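Local coordinates for FMN reductase [NAD(P)H] (Bacillus subtilis, PDB 1ZCH), which uses NADH or NADPH to reduce flavin mononucleotide, and also reduces nitroaromatic compounds, quinones, chromates and azo dyes, working as a homodimer, at residues R56-I70 with I135-L149. Residues are numbered along the deposited sequence; the frame is centred on the assembly and turned at random. Where two conformers were deposited one is given.
Sequences RKKKISELAGGQPWI and IGAVRGNPQELIELL. With FMN (flavin mononucleotide), chain D.
With CG anti to its carbonyl carbon (chi1 -66°), L63 sends both methyls across to helix 142-148, where CD2 rests 3.6 Å from E144 CB; L148, whose CG is instead anti to the backbone N (chi1 179°), sets CD2 4.1 Å from I60 CG1. The two helix segments run nearly antiparallel with axes 10.3 Å apart at closest approach, and the methyls of L63 and L148 span that gap. At the end of helix 56-63, L63 O takes a nearly straight bond from N141 ND2 (2.9 Å), its donor tilted 20° from the carbonyl plane, and a water links the same oxygen to A137 O. G65, at positive phi, is the C' residue of the Schellman motif closing this helix; a CB there would jam against the preceding carbonyl O. The chain then turns to the flavin pocket of the nitroreductase fold. There the Q67 amide suits a two-sided partner: OE1 accepts from FMN N3 (2.6 Å), while NE2 donates to FMN O4 and, in the carbonyl plane, to A64 O (3.0 Å). A leucine here would probably leave N3 and O4 of the flavin without these mates and the A64 carbonyl without this donor. Small A137 lets Q67 NE2 come within 3.4 Å of its CB, and I135 CD1 meets the W69 ring at its edge.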
# COMPACT_ATOMS: atom_id res chain seq x y z
N ARG A 56 -9.13 23.13 10.53
CA ARG A 56 -9.33 22.16 9.46
C ARG A 56 -9.10 20.74 9.96
O ARG A 56 -9.86 19.82 9.64
CB ARG A 56 -8.38 22.48 8.29
CG ARG A 56 -8.49 21.52 7.11
CD ARG A 56 -7.61 21.97 5.93
NE ARG A 56 -8.11 23.20 5.31
CZ ARG A 56 -7.57 24.40 5.47
NH1 ARG A 56 -6.49 24.56 6.22
NH2 ARG A 56 -8.12 25.45 4.88
N LYS A 57 -8.06 20.56 10.77
CA LYS A 57 -7.73 19.25 11.32
C LYS A 57 -8.84 18.76 12.26
O LYS A 57 -9.16 17.57 12.30
CB LYS A 57 -6.38 19.33 12.06
CG LYS A 57 -5.81 17.99 12.51
CD LYS A 57 -4.30 18.04 12.72
CE LYS A 57 -3.88 19.08 13.76
NZ LYS A 57 -4.46 18.81 15.11
N LYS A 58 -9.44 19.69 12.99
CA LYS A 58 -10.52 19.35 13.91
C LYS A 58 -11.71 18.84 13.10
O LYS A 58 -12.36 17.87 13.48
CB LYS A 58 -10.92 20.58 14.73
CG LYS A 58 -12.01 20.33 15.76
CD LYS A 58 -12.32 21.61 16.55
CE LYS A 58 -13.43 21.38 17.58
NZ LYS A 58 -13.79 22.64 18.30
N LYS A 59 -11.99 19.50 11.98
CA LYS A 59 -13.11 19.09 11.13
C LYS A 59 -12.85 17.69 10.58
O LYS A 59 -13.76 16.86 10.50
CB LYS A 59 -13.27 20.07 9.96
CG LYS A 59 -13.60 21.49 10.37
CD LYS A 59 -13.69 22.40 9.16
CE LYS A 59 -14.00 23.83 9.55
NZ LYS A 59 -15.30 23.93 10.27
N ILE A 60 -11.61 17.42 10.19
CA ILE A 60 -11.24 16.11 9.67
C ILE A 60 -11.50 15.05 10.73
O ILE A 60 -12.05 13.98 10.44
CB ILE A 60 -9.75 16.06 9.26
CG1 ILE A 60 -9.52 16.97 8.04
CG2 ILE A 60 -9.34 14.63 8.96
CD1 ILE A 60 -8.07 17.02 7.57
N SER A 61 -11.11 15.35 11.96
CA SER A 61 -11.30 14.43 13.07
C SER A 61 -12.77 14.07 13.24
O SER A 61 -13.11 12.90 13.48
CB SER A 61 -10.78 15.06 14.37
OG SER A 61 -11.00 14.21 15.47
N GLU A 62 -13.64 15.06 13.12
CA GLU A 62 -15.08 14.85 13.26
C GLU A 62 -15.62 13.97 12.14
O GLU A 62 -16.45 13.10 12.37
CB GLU A 62 -15.81 16.19 13.28
CG GLU A 62 -15.24 17.18 14.29
CD GLU A 62 -16.07 18.44 14.43
OE1 GLU A 62 -16.39 19.06 13.39
OE2 GLU A 62 -16.39 18.82 15.58
N LEU A 63 -15.13 14.20 10.93
CA LEU A 63 -15.56 13.42 9.77
C LEU A 63 -15.04 11.98 9.87
O LEU A 63 -15.61 11.07 9.26
CB LEU A 63 -15.05 14.08 8.49
CG LEU A 63 -15.63 15.45 8.13
CD1 LEU A 63 -14.94 16.02 6.90
CD2 LEU A 63 -17.13 15.32 7.89
N ALA A 64 -13.97 11.79 10.63
CA ALA A 64 -13.37 10.47 10.80
C ALA A 64 -13.94 9.71 12.00
O ALA A 64 -13.34 8.75 12.48
CB ALA A 64 -11.86 10.59 10.93
N GLY A 65 -15.10 10.15 12.49
CA GLY A 65 -15.71 9.48 13.62
C GLY A 65 -15.28 10.04 14.96
O GLY A 65 -15.48 9.41 16.00
N GLY A 66 -14.69 11.23 14.94
CA GLY A 66 -14.26 11.86 16.17
C GLY A 66 -13.19 11.07 16.92
O GLY A 66 -13.46 10.49 17.97
N GLN A 67 -11.99 11.05 16.36
CA GLN A 67 -10.87 10.35 16.98
C GLN A 67 -9.95 11.43 17.55
O GLN A 67 -9.24 12.11 16.81
CB GLN A 67 -10.15 9.49 15.93
CG GLN A 67 -11.06 8.43 15.32
CD GLN A 67 -10.33 7.45 14.42
OE1 GLN A 67 -9.31 6.88 14.81
NE2 GLN A 67 -10.85 7.24 13.22
N PRO A 68 -9.95 11.58 18.88
CA PRO A 68 -9.15 12.56 19.62
C PRO A 68 -7.67 12.73 19.27
O PRO A 68 -7.14 13.83 19.36
CB PRO A 68 -9.37 12.16 21.08
CG PRO A 68 -9.61 10.69 20.99
CD PRO A 68 -10.53 10.59 19.81
N TRP A 69 -7.01 11.64 18.88
CA TRP A 69 -5.59 11.74 18.54
C TRP A 69 -5.34 12.57 17.29
O TRP A 69 -4.25 13.11 17.11
CB TRP A 69 -4.98 10.34 18.41
CG TRP A 69 -5.89 9.30 17.83
CD1 TRP A 69 -6.02 8.95 16.51
CD2 TRP A 69 -6.79 8.46 18.56
NE1 TRP A 69 -6.94 7.94 16.38
CE2 TRP A 69 -7.44 7.62 17.62
CE3 TRP A 69 -7.12 8.33 19.92
CZ2 TRP A 69 -8.39 6.66 17.99
CZ3 TRP A 69 -8.07 7.38 20.29
CH2 TRP A 69 -8.69 6.56 19.33
N ILE A 70 -6.34 12.68 16.42
CA ILE A 70 -6.21 13.48 15.20
C ILE A 70 -6.16 14.95 15.61
O ILE A 70 -5.33 15.72 15.12
CB ILE A 70 -7.41 13.26 14.25
CG1 ILE A 70 -7.40 11.82 13.72
CG2 ILE A 70 -7.36 14.26 13.09
CD1 ILE A 70 -8.58 11.48 12.83
N ILE A 135 -5.41 6.36 9.61
CA ILE A 135 -6.82 6.62 9.84
C ILE A 135 -7.64 6.22 8.61
O ILE A 135 -7.80 6.99 7.67
CB ILE A 135 -7.09 8.12 10.14
CG1 ILE A 135 -6.32 8.56 11.39
CG2 ILE A 135 -8.59 8.35 10.32
CD1 ILE A 135 -6.78 7.91 12.68
N GLY A 136 -8.15 4.99 8.62
CA GLY A 136 -8.94 4.52 7.49
C GLY A 136 -10.33 5.11 7.50
O GLY A 136 -11.04 5.06 6.49
N ALA A 137 -10.73 5.68 8.63
CA ALA A 137 -12.05 6.27 8.79
C ALA A 137 -12.31 7.47 7.88
O ALA A 137 -13.43 7.98 7.83
CB ALA A 137 -12.28 6.66 10.24
N VAL A 138 -11.28 7.92 7.16
CA VAL A 138 -11.47 9.04 6.25
C VAL A 138 -12.43 8.61 5.14
O VAL A 138 -13.02 9.45 4.45
CB VAL A 138 -10.15 9.52 5.61
CG1 VAL A 138 -9.23 10.09 6.68
CG2 VAL A 138 -9.47 8.36 4.87
N ARG A 139 -12.59 7.30 4.97
CA ARG A 139 -13.48 6.79 3.94
C ARG A 139 -14.94 6.74 4.42
O ARG A 139 -15.82 6.33 3.66
CB ARG A 139 -13.03 5.39 3.48
CG ARG A 139 -11.63 5.36 2.87
CD ARG A 139 -11.47 4.19 1.89
NE ARG A 139 -11.47 2.88 2.53
CZ ARG A 139 -10.37 2.25 2.97
NH1 ARG A 139 -9.18 2.82 2.83
NH2 ARG A 139 -10.47 1.05 3.51
N GLY A 140 -15.18 7.16 5.66
CA GLY A 140 -16.52 7.15 6.22
C GLY A 140 -17.42 8.27 5.71
O GLY A 140 -18.61 8.07 5.49
N ASN A 141 -16.84 9.46 5.54
CA ASN A 141 -17.57 10.62 5.04
C ASN A 141 -16.69 11.27 3.97
O ASN A 141 -16.27 12.42 4.10
CB ASN A 141 -17.82 11.63 6.17
CG ASN A 141 -18.83 11.13 7.18
OD1 ASN A 141 -20.01 10.96 6.87
ND2 ASN A 141 -18.37 10.87 8.40
N PRO A 142 -16.41 10.52 2.88
CA PRO A 142 -15.58 10.99 1.77
C PRO A 142 -16.02 12.26 1.04
O PRO A 142 -15.18 13.09 0.69
CB PRO A 142 -15.53 9.77 0.85
CG PRO A 142 -16.84 9.10 1.10
CD PRO A 142 -16.97 9.19 2.60
N GLN A 143 -17.32 12.42 0.81
CA GLN A 143 -17.79 13.60 0.10
C GLN A 143 -17.44 14.89 0.85
O GLN A 143 -16.94 15.84 0.25
CB GLN A 143 -19.29 13.53 -0.14
CG GLN A 143 -19.82 14.68 -0.99
CD GLN A 143 -19.00 14.88 -2.25
OE1 GLN A 143 -18.88 13.97 -3.07
NE2 GLN A 143 -18.42 16.06 -2.41
N GLU A 144 -17.72 14.93 2.15
CA GLU A 144 -17.42 16.10 2.96
C GLU A 144 -15.93 16.40 2.95
O GLU A 144 -15.51 17.55 2.85
CB GLU A 144 -17.86 15.89 4.42
CG GLU A 144 -19.36 15.77 4.67
CD GLU A 144 -19.97 14.52 4.06
OE1 GLU A 144 -19.25 13.51 3.91
OE2 GLU A 144 -21.19 14.55 3.76
N LEU A 145 -15.13 15.34 3.07
CA LEU A 145 -13.68 15.48 3.09
C LEU A 145 -13.17 15.96 1.74
O LEU A 145 -12.28 16.81 1.66
CB LEU A 145 -13.03 14.13 3.45
CG LEU A 145 -11.51 14.13 3.67
CD1 LEU A 145 -11.15 15.05 4.83
CD2 LEU A 145 -11.05 12.71 3.96
N ILE A 146 -13.75 15.42 0.67
CA ILE A 146 -13.38 15.80 -0.69
C ILE A 146 -13.62 17.29 -0.90
O ILE A 146 -12.79 17.99 -1.47
CB ILE A 146 -14.21 14.99 -1.71
CG1 ILE A 146 -13.65 13.56 -1.81
CG2 ILE A 146 -14.22 15.68 -3.06
CD1 ILE A 146 -14.56 12.59 -2.54
N GLU A 147 -14.76 17.78 -0.41
CA GLU A 147 -15.11 19.19 -0.53
C GLU A 147 -14.23 20.07 0.33
O GLU A 147 -13.77 21.13 -0.10
CB GLU A 147 -16.58 19.40 -0.15
CG GLU A 147 -17.53 18.65 -1.06
CD GLU A 147 -17.37 19.05 -2.51
OE1 GLU A 147 -17.58 18.20 -3.40
OE2 GLU A 147 -17.04 20.23 -2.77
N LEU A 148 -13.98 19.62 1.56
CA LEU A 148 -13.16 20.38 2.50
C LEU A 148 -11.74 20.61 2.00
O LEU A 148 -11.20 21.71 2.12
CB LEU A 148 -13.10 19.66 3.85
CG LEU A 148 -12.26 20.31 4.95
CD1 LEU A 148 -12.87 21.65 5.35
CD2 LEU A 148 -12.18 19.38 6.15
N LEU A 149 -11.13 19.58 1.43
CA LEU A 149 -9.76 19.67 0.95
C LEU A 149 -9.63 19.95 -0.54
O LEU A 149 -8.53 19.94 -1.09
CB LEU A 149 -9.01 18.38 1.32
CG LEU A 149 -9.04 18.08 2.82
CD1 LEU A 149 -8.22 16.83 3.13
CD2 LEU A 149 -8.48 19.28 3.59
N1 FMN D . -6.40 3.17 14.08
C2 FMN D . -7.29 4.05 14.59
O2 FMN D . -7.29 4.36 15.75
N3 FMN D . -8.30 4.67 13.77
C4 FMN D . -8.40 4.40 12.40
O4 FMN D . -9.27 4.94 11.74
C4A FMN D . -7.42 3.46 11.82
N5 FMN D . -7.47 3.15 10.49
C5A FMN D . -6.43 2.41 9.95
C6 FMN D . -6.39 2.26 8.53
C7 FMN D . -5.36 1.57 7.90
C7M FMN D . -5.33 1.49 6.38
C8 FMN D . -4.29 0.95 8.70
C8M FMN D . -3.12 0.24 8.07
C9 FMN D . -4.33 1.05 10.12
C9A FMN D . -5.38 1.79 10.76
N10 FMN D . -5.45 2.03 12.21
C10 FMN D . -6.40 2.87 12.74
C1' FMN D . -4.42 1.40 13.10
C2' FMN D . -4.70 -0.12 13.35
O2' FMN D . -5.75 -0.23 14.33
C3' FMN D . -3.39 -0.76 13.85
O3' FMN D . -2.41 -0.64 12.80
C4' FMN D . -3.58 -2.25 14.19
O4' FMN D . -4.48 -2.43 15.28
C5' FMN D . -2.21 -2.84 14.50
O5' FMN D . -1.67 -2.23 15.84
P FMN D . -0.32 -1.49 15.77
O1P FMN D . 0.76 -2.46 15.64
O2P FMN D . -0.15 -0.74 16.99
O3P FMN D . -0.29 -0.59 14.62
O HOH W 1 -10.42 23.62 4.01
O HOH W 2 -14.35 11.24 6.16
O HOH W 3 -16.01 8.28 9.37